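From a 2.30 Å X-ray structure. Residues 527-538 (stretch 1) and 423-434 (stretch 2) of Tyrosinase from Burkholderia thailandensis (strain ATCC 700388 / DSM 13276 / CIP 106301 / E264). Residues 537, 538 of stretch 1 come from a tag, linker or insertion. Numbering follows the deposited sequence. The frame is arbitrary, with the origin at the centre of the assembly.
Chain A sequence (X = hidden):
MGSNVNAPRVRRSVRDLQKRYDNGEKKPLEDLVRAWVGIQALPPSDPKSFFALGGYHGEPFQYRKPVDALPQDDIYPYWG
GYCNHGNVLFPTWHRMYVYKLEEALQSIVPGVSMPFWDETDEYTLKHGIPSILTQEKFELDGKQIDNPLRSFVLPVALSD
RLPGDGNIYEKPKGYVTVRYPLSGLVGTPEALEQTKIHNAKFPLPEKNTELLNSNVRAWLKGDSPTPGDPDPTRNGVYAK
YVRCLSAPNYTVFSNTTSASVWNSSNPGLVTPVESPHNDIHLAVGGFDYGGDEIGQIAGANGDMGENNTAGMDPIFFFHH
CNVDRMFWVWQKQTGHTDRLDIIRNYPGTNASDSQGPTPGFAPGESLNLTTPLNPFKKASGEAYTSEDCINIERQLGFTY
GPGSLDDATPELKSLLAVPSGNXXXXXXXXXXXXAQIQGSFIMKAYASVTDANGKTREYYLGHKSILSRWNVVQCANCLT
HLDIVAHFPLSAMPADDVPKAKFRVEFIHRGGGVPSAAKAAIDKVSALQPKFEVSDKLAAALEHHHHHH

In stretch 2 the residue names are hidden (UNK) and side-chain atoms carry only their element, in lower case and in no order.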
# COMPACT_ATOMS: atom_id res chain seq x y z
N ALA A 527 3.56 18.07 -29.74
CA ALA A 527 3.59 16.66 -30.21
C ALA A 527 2.32 15.93 -29.73
O ALA A 527 2.40 14.90 -29.07
CB ALA A 527 4.85 15.98 -29.72
N LEU A 528 1.17 16.51 -30.08
CA LEU A 528 -0.19 15.97 -29.83
C LEU A 528 -1.04 16.29 -31.06
O LEU A 528 -1.38 17.45 -31.29
CB LEU A 528 -0.75 16.60 -28.54
CG LEU A 528 -2.27 16.67 -28.39
CD1 LEU A 528 -2.91 15.28 -28.39
CD2 LEU A 528 -2.64 17.42 -27.11
N GLN A 529 -1.33 15.27 -31.88
CA GLN A 529 -2.12 15.45 -33.12
C GLN A 529 -3.59 15.12 -32.80
O GLN A 529 -3.95 13.95 -32.60
CB GLN A 529 -1.57 14.59 -34.27
CG GLN A 529 -0.17 14.99 -34.75
CD GLN A 529 -0.13 15.95 -35.92
OE1 GLN A 529 -0.94 16.88 -36.05
NE2 GLN A 529 0.86 15.77 -36.78
N PRO A 530 -4.44 16.14 -32.73
CA PRO A 530 -5.84 15.85 -32.47
C PRO A 530 -6.48 15.22 -33.72
O PRO A 530 -6.04 15.50 -34.84
CB PRO A 530 -6.51 17.19 -32.14
CG PRO A 530 -5.34 18.12 -31.90
CD PRO A 530 -4.29 17.60 -32.85
N LYS A 531 -7.46 14.37 -33.52
CA LYS A 531 -8.32 13.91 -34.60
C LYS A 531 -9.51 14.86 -34.67
O LYS A 531 -10.04 15.29 -33.66
CB LYS A 531 -8.82 12.48 -34.37
CG LYS A 531 -7.76 11.39 -34.43
CD LYS A 531 -6.91 11.23 -33.16
CE LYS A 531 -5.94 10.07 -33.22
NZ LYS A 531 -5.04 10.16 -34.39
N PHE A 532 -9.95 15.11 -35.88
CA PHE A 532 -11.09 15.93 -36.14
C PHE A 532 -12.13 15.14 -36.93
O PHE A 532 -11.79 14.52 -37.91
CB PHE A 532 -10.66 17.13 -36.98
CG PHE A 532 -9.64 17.98 -36.29
CD1 PHE A 532 -10.03 18.94 -35.36
CD2 PHE A 532 -8.29 17.82 -36.56
CE1 PHE A 532 -9.08 19.74 -34.73
CE2 PHE A 532 -7.34 18.62 -35.93
CZ PHE A 532 -7.74 19.59 -35.02
N GLU A 533 -13.39 15.26 -36.55
CA GLU A 533 -14.46 14.55 -37.22
C GLU A 533 -15.65 15.50 -37.35
O GLU A 533 -15.89 16.32 -36.47
CB GLU A 533 -14.67 13.26 -36.43
CG GLU A 533 -16.04 12.63 -36.47
CD GLU A 533 -16.11 11.42 -35.55
OE1 GLU A 533 -17.18 10.75 -35.50
OE2 GLU A 533 -15.08 11.15 -34.85
N VAL A 534 -16.36 15.38 -38.45
CA VAL A 534 -17.44 16.27 -38.80
C VAL A 534 -18.70 15.43 -38.93
O VAL A 534 -18.68 14.44 -39.65
CB VAL A 534 -17.13 16.99 -40.13
CG1 VAL A 534 -18.29 17.84 -40.62
CG2 VAL A 534 -15.86 17.80 -39.99
N SER A 535 -19.76 15.85 -38.24
CA SER A 535 -21.03 15.16 -38.24
C SER A 535 -21.79 15.32 -39.57
O SER A 535 -21.38 16.04 -40.50
CB SER A 535 -21.90 15.69 -37.11
OG SER A 535 -22.35 17.03 -37.38
N ASP A 536 -22.95 14.66 -39.59
CA ASP A 536 -24.04 14.98 -40.50
C ASP A 536 -24.63 16.35 -40.17
O ASP A 536 -24.61 16.81 -39.02
CB ASP A 536 -25.18 13.95 -40.35
CG ASP A 536 -24.88 12.62 -41.03
OD1 ASP A 536 -23.74 12.44 -41.56
OD2 ASP A 536 -25.79 11.75 -41.05
N LYS A 537 -25.16 16.98 -41.22
CA LYS A 537 -26.12 18.10 -41.09
C LYS A 537 -27.36 17.64 -40.29
O LYS A 537 -27.66 16.43 -40.18
CB LYS A 537 -26.44 18.66 -42.48
CG LYS A 537 -26.94 17.66 -43.52
CD LYS A 537 -26.78 18.14 -44.95
CE LYS A 537 -27.67 19.31 -45.29
NZ LYS A 537 -29.11 18.95 -45.17
N LEU A 538 -28.10 18.62 -39.77
CA LEU A 538 -29.08 18.42 -38.69
C LEU A 538 -30.22 17.47 -39.11
O LEU A 538 -30.95 17.67 -40.10
CB LEU A 538 -29.60 19.80 -38.26
CG LEU A 538 -29.68 20.04 -36.75
CD1 LEU A 538 -30.72 19.13 -36.10
CD2 LEU A 538 -28.32 19.86 -36.08
N UNK A 423 -22.89 26.46 -41.88
CA UNK A 423 -23.00 24.97 -41.61
C UNK A 423 -23.85 24.69 -40.36
O UNK A 423 -23.68 25.35 -39.34
c UNK A 423 -21.65 24.34 -41.46
o UNK A 423 -21.77 22.92 -41.33
N UNK A 424 -24.69 23.66 -40.44
CA UNK A 424 -25.47 23.20 -39.32
C UNK A 424 -24.77 22.02 -38.62
O UNK A 424 -25.38 21.40 -37.74
c UNK A 424 -26.85 22.72 -39.79
o UNK A 424 -26.65 21.55 -40.58
c UNK A 424 -27.61 23.77 -40.57
N UNK A 425 -23.53 21.72 -39.02
CA UNK A 425 -22.80 20.52 -38.58
C UNK A 425 -21.96 20.82 -37.33
O UNK A 425 -21.80 21.99 -36.91
c UNK A 425 -22.51 19.49 -40.91
c UNK A 425 -21.59 19.23 -42.09
c UNK A 425 -22.06 18.04 -42.91
n UNK A 425 -21.35 17.91 -44.20
c UNK A 425 -21.84 20.03 -39.67
N UNK A 426 -21.40 19.76 -36.73
CA UNK A 426 -20.57 19.96 -35.59
C UNK A 426 -19.23 19.26 -35.77
O UNK A 426 -19.15 18.26 -36.43
n UNK A 426 -24.00 16.57 -31.64
c UNK A 426 -22.10 17.80 -32.66
c UNK A 426 -21.41 18.06 -34.01
c UNK A 426 -21.30 19.55 -34.31
c UNK A 426 -23.02 16.61 -32.75
N UNK A 427 -18.21 19.84 -35.13
CA UNK A 427 -16.84 19.32 -35.11
C UNK A 427 -16.61 18.55 -33.81
O UNK A 427 -16.81 19.11 -32.73
c UNK A 427 -15.85 20.49 -35.20
c UNK A 427 -14.39 20.09 -35.34
c UNK A 427 -14.11 19.45 -36.69
c UNK A 427 -13.46 21.29 -35.15
N UNK A 428 -16.14 17.32 -33.90
CA UNK A 428 -15.73 16.59 -32.75
C UNK A 428 -14.19 16.53 -32.76
O UNK A 428 -13.59 16.12 -33.74
o UNK A 428 -17.79 15.21 -32.73
c UNK A 428 -16.36 15.18 -32.71
c UNK A 428 -15.92 14.40 -31.50
N UNK A 429 -13.59 16.96 -31.67
CA UNK A 429 -12.15 16.94 -31.51
C UNK A 429 -11.81 15.86 -30.49
O UNK A 429 -12.30 15.89 -29.37
c UNK A 429 -11.57 18.31 -31.07
c UNK A 429 -10.04 18.26 -31.05
c UNK A 429 -12.04 19.44 -31.97
N UNK A 430 -10.95 14.93 -30.91
CA UNK A 430 -10.42 13.90 -30.03
C UNK A 430 -8.90 13.84 -30.18
O UNK A 430 -8.39 13.44 -31.19
c UNK A 430 -12.56 12.55 -29.93
o UNK A 430 -10.93 12.09 -31.62
c UNK A 430 -11.08 12.53 -30.27
N UNK A 431 -8.20 14.32 -29.17
CA UNK A 431 -6.83 13.90 -28.92
C UNK A 431 -6.81 13.11 -27.63
O UNK A 431 -6.21 13.54 -26.65
N UNK A 432 -7.53 11.98 -27.67
CA UNK A 432 -7.81 11.12 -26.49
C UNK A 432 -6.50 10.77 -25.76
O UNK A 432 -6.50 10.54 -24.54
c UNK A 432 -10.06 10.21 -27.35
c UNK A 432 -8.64 8.83 -25.76
c UNK A 432 -8.63 9.86 -26.89
c UNK A 432 -10.89 9.03 -27.83
N UNK A 433 -5.38 10.76 -26.48
CA UNK A 433 -4.06 10.45 -25.90
C UNK A 433 -3.42 11.54 -24.98
O UNK A 433 -3.78 12.72 -25.01
o UNK A 433 -2.72 10.37 -29.31
c UNK A 433 -2.95 10.90 -28.20
o UNK A 433 -3.07 12.14 -28.06
c UNK A 433 -3.06 9.96 -26.99
N UNK A 434 -2.45 11.07 -24.19
CA UNK A 434 -1.72 11.79 -23.12
C UNK A 434 -2.73 12.32 -22.09
O UNK A 434 -3.29 11.51 -21.36
c UNK A 434 2.30 9.83 -22.18
c UNK A 434 0.63 12.84 -23.06
c UNK A 434 1.54 11.73 -23.59
n UNK A 434 3.56 10.19 -22.27
n UNK A 434 1.96 8.84 -21.37
c UNK A 434 -0.75 12.83 -23.71
n UNK A 434 1.36 10.45 -22.90
O HOH W 1 -18.68 15.78 -35.10

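Position 423 has one carbon and one oxygen beyond CA. It lies out of contact with stretch 1. This is Ser423.

Position 424 has a branched side chain, one carbon carrying an oxygen and a carbon. Its oxygen lies 3.4 Å from Leu538 N, a tag residue, and accepts a weak hydrogen bond. The residue is Thr424.

Position 425 has four carbons in a row ending in nitrogen, an unbranched amine. One chain carbon comes 3.2 Å from Ser535 O, and another lies 3.9 Å from Val534 CG1. This is Lys425. Its N donates to Ser423 OG at 3.1 Å.

Position 426 repeats the pattern of four carbons and a terminal nitrogen. A chain carbon approaches Ser535 OG at 3.6 Å. The residue is Lys426. Its N donates to Ser535 OG (3.0 Å), and its O accepts from Ser535 N (3.1 Å), so one serine closes this end of the pairing. Its NZ is hydrogen-bonded elsewhere in the structure.

Position 427 has four carbons, forked at the second. One fork tip is 4.1 Å from Val534 CG2 and 4.2 Å from Phe532 CB. This is Leu427.

Position 428 has one carbon carrying an oxygen and a carbon. It lies on the same face as Glu533. The residue is Thr428. Its N donates to Glu533 O at 2.8 Å, and its O accepts from Glu533 N at 2.9 Å. A water lies 2.6 Å from Thr428 OG1 and donates to Lys426 O and Glu533 O.

Position 429 has three carbons, the first carrying the other two. One tip is 3.8 Å from Pro530 CB, the other 4.0 Å from Phe532 CD1. This is Val429.

Position 430 has a carbon carrying an oxygen and a carbon. The oxygen is 3.5 Å from Lys531 CB. This is Thr430. Its N donates to Lys531 O (2.9 Å), and its O accepts from Lys531 N (2.7 Å).

Position 431 has no side-chain atoms. Its CA is 4.2 Å from Pro530 CA. This is Gly431. An ideal CB would sit a tight 3.0 Å from Leu528 CD1.

Position 432 has four carbons, forked at the first, with one longer arm. It makes no contact. This is Ile432.

Position 433 has two carbons, the second carrying two oxygens. One oxygen is 3.2 Å from Leu528 CD1. This is Asp433.

Position 434 has three carbons, a nitrogen, then a carbon with two nitrogens. Its end leads away. This is Arg434.

The strands pair antiparallel. Backbone bonds set the register, while Phe532, Val534, Leu427 and Val429 pack on one face.

Stretch 2, residues 423-434: STKKLTVTGIDR
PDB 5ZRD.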